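Putative hydroxymethylglutaryl-CoA synthase (Streptococcus mutans, PDB 3SQZ) probably catalyses the condensation of acetyl-CoA with acetoacetyl-CoA to give 3-hydroxy-3-methylglutaryl-CoA, and binds coenzyme A. Local coordinates at residues A150-A155 and I192-K197; I37-I42 and L318-L323. One frame throughout, in Å; residues are numbered along the deposited sequence.

Contact 1: residues A150-A155 and I192-K197; sequences AALNYA and IAMLVK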
loop_
_atom_site.group_PDB
_atom_site.type_symbol
_atom_site.label_atom_id
_atom_site.label_comp_id
_atom_site.label_asym_id
_atom_site.label_seq_id
_atom_site.Cartn_x
_atom_site.Cartn_y
_atom_site.Cartn_z
ATOM N N ALA A 150 7.261 -6.355 -6.981
ATOM C CA ALA A 150 8.496 -6.432 -7.764
ATOM C C ALA A 150 9.629 -5.699 -7.047
ATOM O O ALA A 150 10.770 -6.169 -7.039
ATOM C CB ALA A 150 8.288 -5.866 -9.164
ATOM N N ALA A 151 9.319 -4.565 -6.425
ATOM C CA ALA A 151 10.323 -3.820 -5.679
ATOM C C ALA A 151 10.897 -4.666 -4.552
ATOM O O ALA A 151 12.110 -4.701 -4.340
ATOM C CB ALA A 151 9.719 -2.534 -5.124
ATOM N N LEU A 152 10.019 -5.333 -3.814
ATOM C CA LEU A 152 10.445 -6.175 -2.717
ATOM C C LEU A 152 11.309 -7.326 -3.210
ATOM O O LEU A 152 12.287 -7.699 -2.572
ATOM C CB LEU A 152 9.217 -6.711 -1.989
ATOM C CG LEU A 152 9.414 -7.299 -0.603
ATOM C CD1 LEU A 152 9.985 -6.234 0.320
ATOM C CD2 LEU A 152 8.085 -7.793 -0.072
ATOM N N ASN A 153 10.930 -7.907 -4.343
ATOM C CA ASN A 153 11.691 -9.015 -4.884
ATOM C C ASN A 153 13.103 -8.600 -5.301
ATOM O O ASN A 153 14.075 -9.284 -4.996
ATOM C CB ASN A 153 10.943 -9.647 -6.049
ATOM C CG ASN A 153 11.620 -10.890 -6.552
ATOM O OD1 ASN A 153 12.269 -10.882 -7.592
ATOM N ND2 ASN A 153 11.485 -11.975 -5.801
ATOM N N TYR A 154 13.211 -7.489 -6.021
ATOM C CA TYR A 154 14.522 -6.969 -6.382
ATOM C C TYR A 154 15.324 -6.658 -5.108
ATOM O O TYR A 154 16.500 -7.006 -5.008
ATOM C CB TYR A 154 14.361 -5.739 -7.274
ATOM C CG TYR A 154 15.636 -5.096 -7.798
ATOM C CD1 TYR A 154 16.872 -5.749 -7.772
ATOM C CD2 TYR A 154 15.588 -3.818 -8.345
ATOM C CE1 TYR A 154 18.023 -5.124 -8.274
ATOM C CE2 TYR A 154 16.722 -3.197 -8.848
ATOM C CZ TYR A 154 17.929 -3.846 -8.805
ATOM O OH TYR A 154 19.046 -3.204 -9.309
ATOM N N ALA A 155 14.682 -6.025 -4.130
ATOM C CA ALA A 155 15.350 -5.717 -2.872
ATOM C C ALA A 155 15.954 -6.972 -2.242
ATOM O O ALA A 155 17.106 -6.968 -1.792
ATOM C CB ALA A 155 14.371 -5.069 -1.905
ATOM N N ILE A 192 3.350 2.727 2.633
ATOM C CA ILE A 192 4.074 1.725 3.394
ATOM C C ILE A 192 5.560 1.834 3.063
ATOM O O ILE A 192 5.927 1.963 1.892
ATOM C CB ILE A 192 3.580 0.308 3.026
ATOM C CG1 ILE A 192 2.189 0.062 3.626
ATOM C CG2 ILE A 192 4.588 -0.756 3.448
ATOM C CD1 ILE A 192 2.181 -0.282 5.096
ATOM N N ALA A 193 6.403 1.812 4.088
ATOM C CA ALA A 193 7.853 1.703 3.914
ATOM C C ALA A 193 8.296 0.353 4.452
ATOM O O ALA A 193 7.876 -0.049 5.536
ATOM C CB ALA A 193 8.565 2.820 4.659
ATOM N N MET A 194 9.145 -0.345 3.706
ATOM C CA MET A 194 9.704 -1.618 4.147
ATOM C C MET A 194 11.217 -1.560 4.042
ATOM O O MET A 194 11.755 -1.205 2.991
ATOM C CB MET A 194 9.142 -2.778 3.319
ATOM C CG MET A 194 7.669 -3.007 3.593
ATOM S SD MET A 194 6.854 -4.220 2.540
ATOM C CE MET A 194 6.775 -3.310 1.001
ATOM N N LEU A 195 11.896 -1.870 5.136
ATOM C CA LEU A 195 13.342 -1.980 5.136
ATOM C C LEU A 195 13.704 -3.440 4.968
ATOM O O LEU A 195 13.291 -4.284 5.779
ATOM C CB LEU A 195 13.904 -1.439 6.441
ATOM C CG LEU A 195 15.432 -1.429 6.502
ATOM C CD1 LEU A 195 16.015 -0.390 5.538
ATOM C CD2 LEU A 195 15.901 -1.183 7.917
ATOM N N VAL A 196 14.469 -3.736 3.921
ATOM C CA VAL A 196 14.861 -5.099 3.608
ATOM C C VAL A 196 16.340 -5.286 3.918
ATOM O O VAL A 196 17.160 -4.455 3.525
ATOM C CB VAL A 196 14.572 -5.413 2.123
ATOM C CG1 VAL A 196 15.080 -6.810 1.746
ATOM C CG2 VAL A 196 13.082 -5.262 1.839
ATOM N N LYS A 197 16.668 -6.346 4.655
ATOM C CA LYS A 197 18.054 -6.645 4.990
ATOM C C LYS A 197 18.200 -8.106 5.387
ATOM O O LYS A 197 17.220 -8.842 5.492
ATOM C CB LYS A 197 18.564 -5.736 6.110
ATOM C CG LYS A 197 17.849 -5.943 7.431
ATOM C CD LYS A 197 18.338 -4.975 8.500
ATOM C CE LYS A 197 19.739 -5.314 8.977
ATOM N NZ LYS A 197 19.786 -6.631 9.674
#
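Helix segment 150-155 runs along strand segment 192-197 in nearly the same direction, and the two meet through Leu152, Ala155, Met194 and Val196. The short axes differ by 24° and approach to 9.4 Å. The backbones are nearest at Ala155 and Val196, whose CA atoms are 6.5 Å apart. No hydrogen bond joins the segments, and the side chains that meet are all apolar and buried.

Val196 is the centre of it. Its CG1 is anti to the backbone N (chi1 176°), which places CG2 beside that N, where Leu152 and Ala155 both reach it. Leu152 CD1 lies 3.6 Å from Val196 CG2, a close methyl-to-methyl contact. Ala155 CB is 4.0 Å from the same CG2. The other branch, Val196 CG1, reaches the backbone carbonyl group of Ala155, 4.1 Å from its O. The short side chain of Ala155 is consistent with this close approach of the backbones. Leu152 reaches across with one branch: CD1 is also 4.3 Å from Met194 SD, so this one methyl touches both Met194 and Val196.

Helix 147-161 begins shortly after Cys145, the predicted acyl-thioester nucleophile, which is oxidised to sulfinoalanine in this crystal. It lies over one face of the sheet, nearly lengthwise to strand segment 192-197, and reaches several strands. Ala151 packs on Val169 and Ile109, Ala155 on Val167, and Tyr154 on Phe139. Strand 188-198 itself is hydrogen-bonded between strands 166-175 and 37-45.

Contact 2: residues I37-I42 and L318-L323; sequences IGIDKI and LGLLSL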
loop_
_atom_site.group_PDB
_atom_site.type_symbol
_atom_site.label_atom_id
_atom_site.label_comp_id
_atom_site.label_asym_id
_atom_site.label_seq_id
_atom_site.Cartn_x
_atom_site.Cartn_y
_atom_site.Cartn_z
ATOM N N ILE A 37 16.815 -13.420 4.382
ATOM C CA ILE A 37 16.675 -12.051 3.917
ATOM C C ILE A 37 15.196 -11.711 3.950
ATOM O O ILE A 37 14.360 -12.537 3.588
ATOM C CB ILE A 37 17.172 -11.901 2.459
ATOM C CG1 ILE A 37 18.589 -12.466 2.300
ATOM C CG2 ILE A 37 17.073 -10.442 1.996
ATOM C CD1 ILE A 37 19.661 -11.691 2.997
ATOM N N GLY A 38 14.854 -10.496 4.350
ATOM C CA GLY A 38 13.459 -10.123 4.300
ATOM C C GLY A 38 13.151 -8.777 4.889
ATOM O O GLY A 38 14.001 -7.884 4.935
ATOM N N ILE A 39 11.905 -8.644 5.336
ATOM C CA ILE A 39 11.392 -7.400 5.869
ATOM C C ILE A 39 11.775 -7.275 7.337
ATOM O O ILE A 39 11.354 -8.071 8.188
ATOM C CB ILE A 39 9.860 -7.312 5.707
ATOM C CG1 ILE A 39 9.463 -7.425 4.225
ATOM C CG2 ILE A 39 9.330 -6.018 6.317
ATOM C CD1 ILE A 39 7.974 -7.614 3.995
ATOM N N ASP A 40 12.587 -6.265 7.624
ATOM C CA ASP A 40 13.083 -6.013 8.967
ATOM C C ASP A 40 12.169 -5.070 9.740
ATOM O O ASP A 40 11.964 -5.252 10.940
ATOM C CB ASP A 40 14.482 -5.412 8.876
ATOM C CG ASP A 40 15.128 -5.222 10.223
ATOM O OD1 ASP A 40 15.246 -6.211 10.984
ATOM O OD2 ASP A 40 15.531 -4.082 10.521
ATOM N N LYS A 41 11.668 -4.045 9.053
ATOM C CA LYS A 41 10.789 -3.050 9.654
ATOM C C LYS A 41 9.759 -2.612 8.629
ATOM O O LYS A 41 10.045 -2.600 7.426
ATOM C CB LYS A 41 11.583 -1.844 10.178
ATOM C CG LYS A 41 12.438 -2.191 11.406
ATOM C CD LYS A 41 13.161 -0.994 12.009
ATOM C CE LYS A 41 14.301 -0.529 11.113
ATOM N NZ LYS A 41 15.236 0.412 11.823
ATOM N N ILE A 42 8.565 -2.268 9.114
ATOM C CA ILE A 42 7.483 -1.732 8.298
ATOM C C ILE A 42 7.000 -0.423 8.909
ATOM O O ILE A 42 6.665 -0.381 10.095
ATOM C CB ILE A 42 6.280 -2.703 8.205
ATOM C CG1 ILE A 42 6.707 -4.082 7.701
ATOM C CG2 ILE A 42 5.198 -2.117 7.322
ATOM C CD1 ILE A 42 5.631 -5.150 7.820
ATOM N N LEU A 318 -0.239 -2.897 3.676
ATOM C CA LEU A 318 -1.034 -2.379 4.778
ATOM C C LEU A 318 -1.820 -3.528 5.426
ATOM O O LEU A 318 -1.929 -3.602 6.648
ATOM C CB LEU A 318 -1.972 -1.270 4.292
ATOM C CG LEU A 318 -2.904 -0.683 5.359
ATOM C CD1 LEU A 318 -2.120 -0.048 6.500
ATOM C CD2 LEU A 318 -3.849 0.325 4.720
ATOM N N GLY A 319 -2.371 -4.422 4.611
ATOM C CA GLY A 319 -3.057 -5.582 5.151
ATOM C C GLY A 319 -2.122 -6.503 5.917
ATOM O O GLY A 319 -2.498 -7.049 6.960
ATOM N N LEU A 320 -0.905 -6.704 5.408
ATOM C CA LEU A 320 0.097 -7.464 6.148
ATOM C C LEU A 320 0.342 -6.816 7.521
ATOM O O LEU A 320 0.354 -7.484 8.557
ATOM C CB LEU A 320 1.400 -7.551 5.350
ATOM C CG LEU A 320 2.579 -8.198 6.084
ATOM C CD1 LEU A 320 2.320 -9.668 6.458
ATOM C CD2 LEU A 320 3.857 -8.067 5.261
ATOM N N LEU A 321 0.528 -5.503 7.528
ATOM C CA LEU A 321 0.769 -4.788 8.776
ATOM C C LEU A 321 -0.414 -4.924 9.740
ATOM O O LEU A 321 -0.241 -5.196 10.926
ATOM C CB LEU A 321 1.054 -3.325 8.466
ATOM C CG LEU A 321 1.434 -2.443 9.650
ATOM C CD1 LEU A 321 2.705 -2.934 10.344
ATOM C CD2 LEU A 321 1.576 -1.006 9.169
ATOM N N SER A 322 -1.620 -4.752 9.211
ATOM C CA SER A 322 -2.836 -4.903 9.989
ATOM C C SER A 322 -2.927 -6.316 10.586
ATOM O O SER A 322 -3.252 -6.489 11.763
ATOM C CB SER A 322 -4.028 -4.608 9.084
ATOM O OG SER A 322 -5.238 -4.508 9.815
ATOM N N LEU A 323 -2.632 -7.321 9.769
ATOM C CA LEU A 323 -2.593 -8.701 10.230
ATOM C C LEU A 323 -1.621 -8.874 11.392
ATOM O O LEU A 323 -1.966 -9.438 12.430
ATOM C CB LEU A 323 -2.171 -9.607 9.078
ATOM C CG LEU A 323 -1.845 -11.051 9.463
ATOM C CD1 LEU A 323 -3.091 -11.801 9.974
ATOM C CD2 LEU A 323 -1.207 -11.780 8.288
#
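Ser322 OG, one residue beyond the Leu321 that packs on Ile42, is gripped by two backbone groups: it is hydrogen-bonded to Ala300 O and to Tyr304 N. These bonds tie helix 315-326 to the end of helix 288-302 and the residues that follow it. Across the contact itself there are no hydrogen bonds, only apolar side chains.

Strand segment 37-42 and helix segment 318-323 cross almost at right angles, at -88°, with the axes 10.8 Å apart at closest approach. The backbones come nearest at Ile42 and Leu321.

On the strand side Ile42 contributes most. Its CG2 is anti to the backbone N, and this branch meets Leu321 CD1 at 4.0 Å. Ile42 and Leu321 lie alongside each other, each extending toward the other's backbone. Leu321 CD1 also comes within 4.2 Å of Ile42 CB, so it lies against the branch point as well. The other branch of Ile42 ends in CD1, 4.3 Å from Leu320 CD2. Ile39 CD1 reaches the same Leu320 methyl, again at 4.3 Å. Leu320 therefore points one methyl at two isoleucines.

Ile39 and Ile42 are three residues apart, yet both start toward the helix. A beta bulge explains this. Asp40 and Lys41 together lie opposite the single residue Leu195, and Asp40 has helix-like backbone angles (-91°/-40°). The two charged side chains have salt-bridge partners elsewhere: Asp40 with Arg201, and Lys41 with Asp101.

A sheet strand from the N-terminal half packed against a buried helix from the C-terminal half is in keeping with the thiolase fold, in which central helices are enclosed between beta layers.

How the contacts relate
The centres of contacts 1 and 2 are about 10 Å apart. Their strands, 188-198 and 37-45, are antiparallel neighbours in one sheet. Along the chain the order is 37-42, 150-155, 192-197, 318-323, so both segments of contact 1 fall between those of contact 2. Ile39 links the two, since its side chain also touches Leu152 and Met194 of contact 1. Helices 147-161 and 315-326 thus share one apolar core against these strands. Contact 1 stays within the N-terminal family region, while contact 2 joins it to the C-terminal one. The predicted catalytic His267 is set back from both: its side chain is about 12 Å from that of Met194 and about 11 Å from that of Leu320.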